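Local structure of cytochrome C (Marichromatium purpuratum 984, 5LO9) at residues P256-F268 / L351-L363. The protein probably oxidises thiosulfate to tetrathionate, passing the electrons along four heme c groups in a fusion of the cytochrome units TsdB and TsdA. Residues are numbered along the deposited sequence; the frame is centred on the assembly and turned at random.
Sequences PLGEMVRLGARLF and LVLDALQSYIFWL. With EDO (1,2-ethanediol), chain B; EDO (1,2-ethanediol), chain S.
Gly264 meets Ala355 and Tyr359 where helices 256-268 and 351-363 cross, a worked example of how small residues let helices pack closely: the axes approach to 7.0 Å at -100°. With no side chain at Gly264, its CA comes 3.5 Å from Ala355 O in a CA-H...O contact, and the Ala355 methyl settles as a knob among Met260, Leu263, Gly264 and Leu267.

Aromatic contacts form one flank. Tyr359, also a knob, lays its ring across Ala265, whose CA stands 3.6 Å from the ring centroid, almost on the normal, in a CH-pi contact; Leu363 CG lies over the rim of the opposite face. Phe268 meets Tyr359 obliquely, planes at 55°, while Leu356 CD2 lies at the Phe268 ring edge. Val261 CG1, placed anti to the backbone N (chi1 168°), reaches Trp362 CE3 at 3.4 Å.

Aliphatic packing fills the other flank. Met260 curls back on itself, tucking CE against Leu351 CD1 and Ala355 CB, and Leu267 CD1 rests on Val352.

Ser358 OG hydrogen-bonds to Asp354 O (2.9 Å) one turn earlier in its own helix, on the opposite face of that carbonyl from Ser358 N. The Asp354 carboxylate forms a salt bridge with Arg319 of the second subunit.

Phe268 touches a heme c, close to heme-bound Cys287 and His291. Helix 323-332 packs against Leu353, Leu356 and Ile360, and strands of the second subunit bring its Tyr313 onto Pro256 and its Val320 onto Leu257.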
loop_
_atom_site.group_PDB
_atom_site.type_symbol
_atom_site.label_atom_id
_atom_site.label_comp_id
_atom_site.label_asym_id
_atom_site.label_seq_id
_atom_site.Cartn_x
_atom_site.Cartn_y
_atom_site.Cartn_z
ATOM N N PRO A 256 5.187 4.911 -17.229
ATOM C CA PRO A 256 5.508 5.836 -16.137
ATOM C C PRO A 256 5.758 5.162 -14.811
ATOM O O PRO A 256 6.664 5.572 -14.079
ATOM C CB PRO A 256 4.262 6.715 -16.063
ATOM C CG PRO A 256 3.684 6.693 -17.458
ATOM C CD PRO A 256 3.949 5.271 -17.931
ATOM N N LEU A 257 5.011 4.116 -14.480
ATOM C CA LEU A 257 5.284 3.424 -13.228
ATOM C C LEU A 257 6.737 2.982 -13.140
ATOM O O LEU A 257 7.328 2.999 -12.058
ATOM C CB LEU A 257 4.388 2.207 -13.089
ATOM C CG LEU A 257 4.631 1.430 -11.803
ATOM C CD1 LEU A 257 4.361 2.331 -10.595
ATOM C CD2 LEU A 257 3.735 0.201 -11.741
ATOM N N GLY A 258 7.300 2.507 -14.259
ATOM C CA GLY A 258 8.699 2.097 -14.284
ATOM C C GLY A 258 9.687 3.214 -13.997
ATOM O O GLY A 258 10.711 2.993 -13.344
ATOM N N GLU A 259 9.421 4.417 -14.513
ATOM C CA GLU A 259 10.264 5.557 -14.190
ATOM C C GLU A 259 10.223 5.880 -12.706
ATOM O O GLU A 259 11.234 6.313 -12.148
ATOM C CB GLU A 259 9.842 6.787 -14.996
ATOM C CG GLU A 259 10.343 6.874 -16.443
ATOM C CD GLU A 259 11.796 6.391 -16.651
ATOM O OE1 GLU A 259 12.649 6.531 -15.726
ATOM O OE2 GLU A 259 12.072 5.863 -17.763
ATOM N N MET A 260 9.075 5.697 -12.054
ATOM C CA MET A 260 8.969 5.946 -10.617
ATOM C C MET A 260 9.622 4.835 -9.819
ATOM O O MET A 260 10.127 5.069 -8.709
ATOM C CB MET A 260 7.518 6.069 -10.164
ATOM C CG MET A 260 6.827 7.373 -10.484
ATOM S SD MET A 260 7.387 8.873 -9.637
ATOM C CE MET A 260 6.853 8.472 -7.958
ATOM N N VAL A 261 9.522 3.601 -10.306
ATOM C CA VAL A 261 10.231 2.519 -9.643
ATOM C C VAL A 261 11.734 2.788 -9.676
ATOM O O VAL A 261 12.438 2.615 -8.678
ATOM C CB VAL A 261 9.871 1.165 -10.275
ATOM C CG1 VAL A 261 10.830 0.092 -9.769
ATOM C CG2 VAL A 261 8.426 0.778 -9.947
ATOM N N ARG A 262 12.238 3.244 -10.811
ATOM C CA ARG A 262 13.654 3.564 -10.914
ATOM C C ARG A 262 14.030 4.683 -9.951
ATOM O O ARG A 262 15.058 4.617 -9.255
ATOM C CB ARG A 262 13.956 3.911 -12.362
ATOM C CG ARG A 262 15.286 4.571 -12.625
ATOM C CD ARG A 262 15.465 4.794 -14.138
ATOM N NE ARG A 262 15.244 3.529 -14.819
ATOM C CZ ARG A 262 14.832 3.397 -16.061
ATOM N NH1 ARG A 262 14.584 4.476 -16.795
ATOM N NH2 ARG A 262 14.668 2.173 -16.548
ATOM N N LEU A 263 13.191 5.711 -9.861
ATOM C CA LEU A 263 13.479 6.796 -8.929
ATOM C C LEU A 263 13.489 6.279 -7.501
ATOM O O LEU A 263 14.394 6.584 -6.731
ATOM C CB LEU A 263 12.447 7.907 -9.068
ATOM C CG LEU A 263 12.631 9.059 -8.080
ATOM C CD1 LEU A 263 13.923 9.696 -8.305
ATOM C CD2 LEU A 263 11.534 10.079 -8.243
ATOM N N GLY A 264 12.485 5.494 -7.126
ATOM C CA GLY A 264 12.469 4.961 -5.780
ATOM C C GLY A 264 13.700 4.124 -5.496
ATOM O O GLY A 264 14.246 4.149 -4.391
ATOM N N ALA A 265 14.160 3.375 -6.486
ATOM C CA ALA A 265 15.399 2.638 -6.292
ATOM C C ALA A 265 16.574 3.575 -6.111
ATOM O O ALA A 265 17.503 3.265 -5.360
ATOM C CB ALA A 265 15.692 1.722 -7.467
ATOM N N ARG A 266 16.558 4.727 -6.764
ATOM C CA ARG A 266 17.697 5.615 -6.571
ATOM C C ARG A 266 17.583 6.431 -5.282
ATOM O O ARG A 266 18.602 6.694 -4.633
ATOM C CB ARG A 266 17.863 6.479 -7.836
ATOM C CG ARG A 266 17.853 7.973 -7.721
ATOM C CD ARG A 266 18.751 8.628 -8.805
ATOM N NE ARG A 266 19.705 9.513 -8.124
ATOM C CZ ARG A 266 21.025 9.507 -8.291
ATOM N NH1 ARG A 266 21.569 8.652 -9.153
ATOM N NH2 ARG A 266 21.799 10.359 -7.583
ATOM N N LEU A 267 16.374 6.762 -4.836
ATOM C CA LEU A 267 16.250 7.407 -3.542
ATOM C C LEU A 267 16.636 6.458 -2.421
ATOM O O LEU A 267 17.147 6.888 -1.386
ATOM C CB LEU A 267 14.832 7.870 -3.338
ATOM C CG LEU A 267 14.250 8.931 -4.257
ATOM C CD1 LEU A 267 12.834 9.293 -3.770
ATOM C CD2 LEU A 267 15.129 10.134 -4.253
ATOM N N PHE A 268 16.344 5.172 -2.595
ATOM C CA PHE A 268 16.716 4.176 -1.601
ATOM C C PHE A 268 18.234 4.090 -1.447
ATOM O O PHE A 268 18.756 3.963 -0.329
ATOM C CB PHE A 268 16.139 2.824 -2.023
ATOM C CG PHE A 268 15.962 1.845 -0.900
ATOM C CD1 PHE A 268 14.780 1.807 -0.189
ATOM C CD2 PHE A 268 16.969 0.948 -0.581
ATOM C CE1 PHE A 268 14.584 0.887 0.840
ATOM C CE2 PHE A 268 16.786 0.027 0.434
ATOM C CZ PHE A 268 15.578 0.002 1.157
ATOM N N LEU A 351 6.470 13.132 -4.034
ATOM C CA LEU A 351 7.095 12.241 -5.000
ATOM C C LEU A 351 8.058 11.253 -4.331
ATOM O O LEU A 351 8.266 10.153 -4.858
ATOM C CB LEU A 351 7.810 13.047 -6.087
ATOM C CG LEU A 351 8.016 12.258 -7.372
ATOM C CD1 LEU A 351 6.661 11.990 -7.988
ATOM C CD2 LEU A 351 8.903 12.979 -8.341
ATOM N N VAL A 352 8.698 11.640 -3.224
ATOM C CA VAL A 352 9.661 10.754 -2.562
ATOM C C VAL A 352 8.953 9.516 -2.010
ATOM O O VAL A 352 9.310 8.373 -2.324
ATOM C CB VAL A 352 10.405 11.517 -1.447
ATOM C CG1 VAL A 352 11.065 10.565 -0.473
ATOM C CG2 VAL A 352 11.438 12.472 -2.011
ATOM N N LEU A 353 7.933 9.722 -1.182
ATOM C CA LEU A 353 7.177 8.597 -0.650
ATOM C C LEU A 353 6.512 7.816 -1.784
ATOM O O LEU A 353 6.341 6.588 -1.696
ATOM C CB LEU A 353 6.117 9.091 0.345
ATOM C CG LEU A 353 6.303 8.976 1.862
ATOM C CD1 LEU A 353 6.330 7.541 2.265
ATOM C CD2 LEU A 353 7.565 9.658 2.290
ATOM N N ASP A 354 6.071 8.518 -2.836
ATOM C CA ASP A 354 5.437 7.804 -3.932
ATOM C C ASP A 354 6.443 6.924 -4.658
ATOM O O ASP A 354 6.149 5.774 -4.994
ATOM C CB ASP A 354 4.752 8.788 -4.877
ATOM C CG ASP A 354 3.460 9.440 -4.247
ATOM O OD1 ASP A 354 3.054 9.093 -3.061
ATOM O OD2 ASP A 354 2.893 10.334 -4.948
ATOM N N ALA A 355 7.640 7.433 -4.902
ATOM C CA ALA A 355 8.646 6.601 -5.546
ATOM C C ALA A 355 9.078 5.466 -4.616
ATOM O O ALA A 355 9.128 4.301 -5.024
ATOM C CB ALA A 355 9.836 7.460 -5.987
ATOM N N LEU A 356 9.372 5.775 -3.351
ATOM C CA LEU A 356 9.824 4.716 -2.473
ATOM C C LEU A 356 8.767 3.639 -2.365
ATOM O O LEU A 356 9.080 2.443 -2.423
ATOM C CB LEU A 356 10.183 5.264 -1.097
ATOM C CG LEU A 356 11.495 6.068 -1.006
ATOM C CD1 LEU A 356 11.550 6.869 0.314
ATOM C CD2 LEU A 356 12.676 5.130 -1.126
ATOM N N GLN A 357 7.506 4.035 -2.248
ATOM C CA GLN A 357 6.462 3.025 -2.198
ATOM C C GLN A 357 6.327 2.286 -3.524
ATOM O O GLN A 357 6.012 1.100 -3.534
ATOM C CB GLN A 357 5.137 3.639 -1.814
ATOM C CG GLN A 357 5.101 4.062 -0.377
ATOM C CD GLN A 357 3.738 4.477 0.080
ATOM O OE1 GLN A 357 2.980 3.667 0.621
ATOM N NE2 GLN A 357 3.403 5.737 -0.141
ATOM N N SER A 358 6.572 2.940 -4.645
ATOM C CA SER A 358 6.502 2.213 -5.911
ATOM C C SER A 358 7.635 1.202 -6.031
ATOM O O SER A 358 7.431 0.063 -6.482
ATOM C CB SER A 358 6.554 3.186 -7.082
ATOM O OG SER A 358 5.372 3.966 -7.139
ATOM N N TYR A 359 8.841 1.608 -5.642
ATOM C CA TYR A 359 9.977 0.706 -5.701
ATOM C C TYR A 359 9.740 -0.483 -4.789
ATOM O O TYR A 359 9.940 -1.638 -5.192
ATOM C CB TYR A 359 11.248 1.459 -5.302
ATOM C CG TYR A 359 12.464 0.606 -5.173
ATOM C CD1 TYR A 359 12.948 -0.094 -6.251
ATOM C CD2 TYR A 359 13.113 0.471 -3.963
ATOM C CE1 TYR A 359 14.047 -0.890 -6.140
ATOM C CE2 TYR A 359 14.234 -0.332 -3.843
ATOM C CZ TYR A 359 14.698 -1.001 -4.944
ATOM O OH TYR A 359 15.803 -1.808 -4.838
ATOM N N ILE A 360 9.265 -0.230 -3.571
ATOM C CA ILE A 360 9.073 -1.326 -2.636
ATOM C C ILE A 360 7.984 -2.261 -3.128
ATOM O O ILE A 360 8.074 -3.476 -2.964
ATOM C CB ILE A 360 8.751 -0.775 -1.250
ATOM C CG1 ILE A 360 9.976 -0.067 -0.661
ATOM C CG2 ILE A 360 8.309 -1.876 -0.366
ATOM C CD1 ILE A 360 9.657 0.905 0.508
ATOM N N PHE A 361 6.917 -1.702 -3.678
ATOM C CA PHE A 361 5.833 -2.497 -4.245
ATOM C C PHE A 361 6.369 -3.397 -5.331
ATOM O O PHE A 361 6.080 -4.596 -5.367
ATOM C CB PHE A 361 4.764 -1.537 -4.803
ATOM C CG PHE A 361 3.671 -2.175 -5.667
ATOM C CD1 PHE A 361 3.533 -1.821 -7.004
ATOM C CD2 PHE A 361 2.733 -3.039 -5.112
ATOM C CE1 PHE A 361 2.514 -2.364 -7.774
ATOM C CE2 PHE A 361 1.703 -3.573 -5.886
ATOM C CZ PHE A 361 1.600 -3.240 -7.218
ATOM N N TRP A 362 7.173 -2.833 -6.219
ATOM C CA TRP A 362 7.713 -3.620 -7.316
ATOM C C TRP A 362 8.575 -4.785 -6.820
ATOM O O TRP A 362 8.420 -5.920 -7.289
ATOM C CB TRP A 362 8.506 -2.708 -8.230
ATOM C CG TRP A 362 9.262 -3.440 -9.244
ATOM C CD1 TRP A 362 8.751 -4.152 -10.270
ATOM C CD2 TRP A 362 10.684 -3.516 -9.368
ATOM N NE1 TRP A 362 9.760 -4.672 -11.031
ATOM C CE2 TRP A 362 10.958 -4.291 -10.502
ATOM C CE3 TRP A 362 11.743 -3.003 -8.631
ATOM C CZ2 TRP A 362 12.237 -4.579 -10.912
ATOM C CZ3 TRP A 362 13.007 -3.280 -9.038
ATOM C CH2 TRP A 362 13.251 -4.072 -10.169
ATOM N N LEU A 363 9.472 -4.538 -5.848
ATOM C CA LEU A 363 10.307 -5.629 -5.337
ATOM C C LEU A 363 9.471 -6.778 -4.810
ATOM O O LEU A 363 9.941 -7.924 -4.788
ATOM C CB LEU A 363 11.218 -5.157 -4.223
ATOM C CG LEU A 363 12.321 -4.197 -4.599
ATOM C CD1 LEU A 363 13.059 -3.791 -3.359
ATOM C CD2 LEU A 363 13.245 -4.849 -5.621
HETATM C C1 EDO B . 18.409 -1.110 -8.146
HETATM O O1 EDO B . 19.629 -1.213 -7.440
HETATM C C2 EDO B . 17.613 -2.410 -7.946
HETATM O O2 EDO B . 16.442 -2.443 -7.094
HETATM C C1 EDO S . -0.252 2.197 2.463
HETATM O O1 EDO S . 0.936 3.024 2.642
HETATM C C2 EDO S . 0.080 0.694 2.347
HETATM O O2 EDO S . 0.284 0.042 3.668
#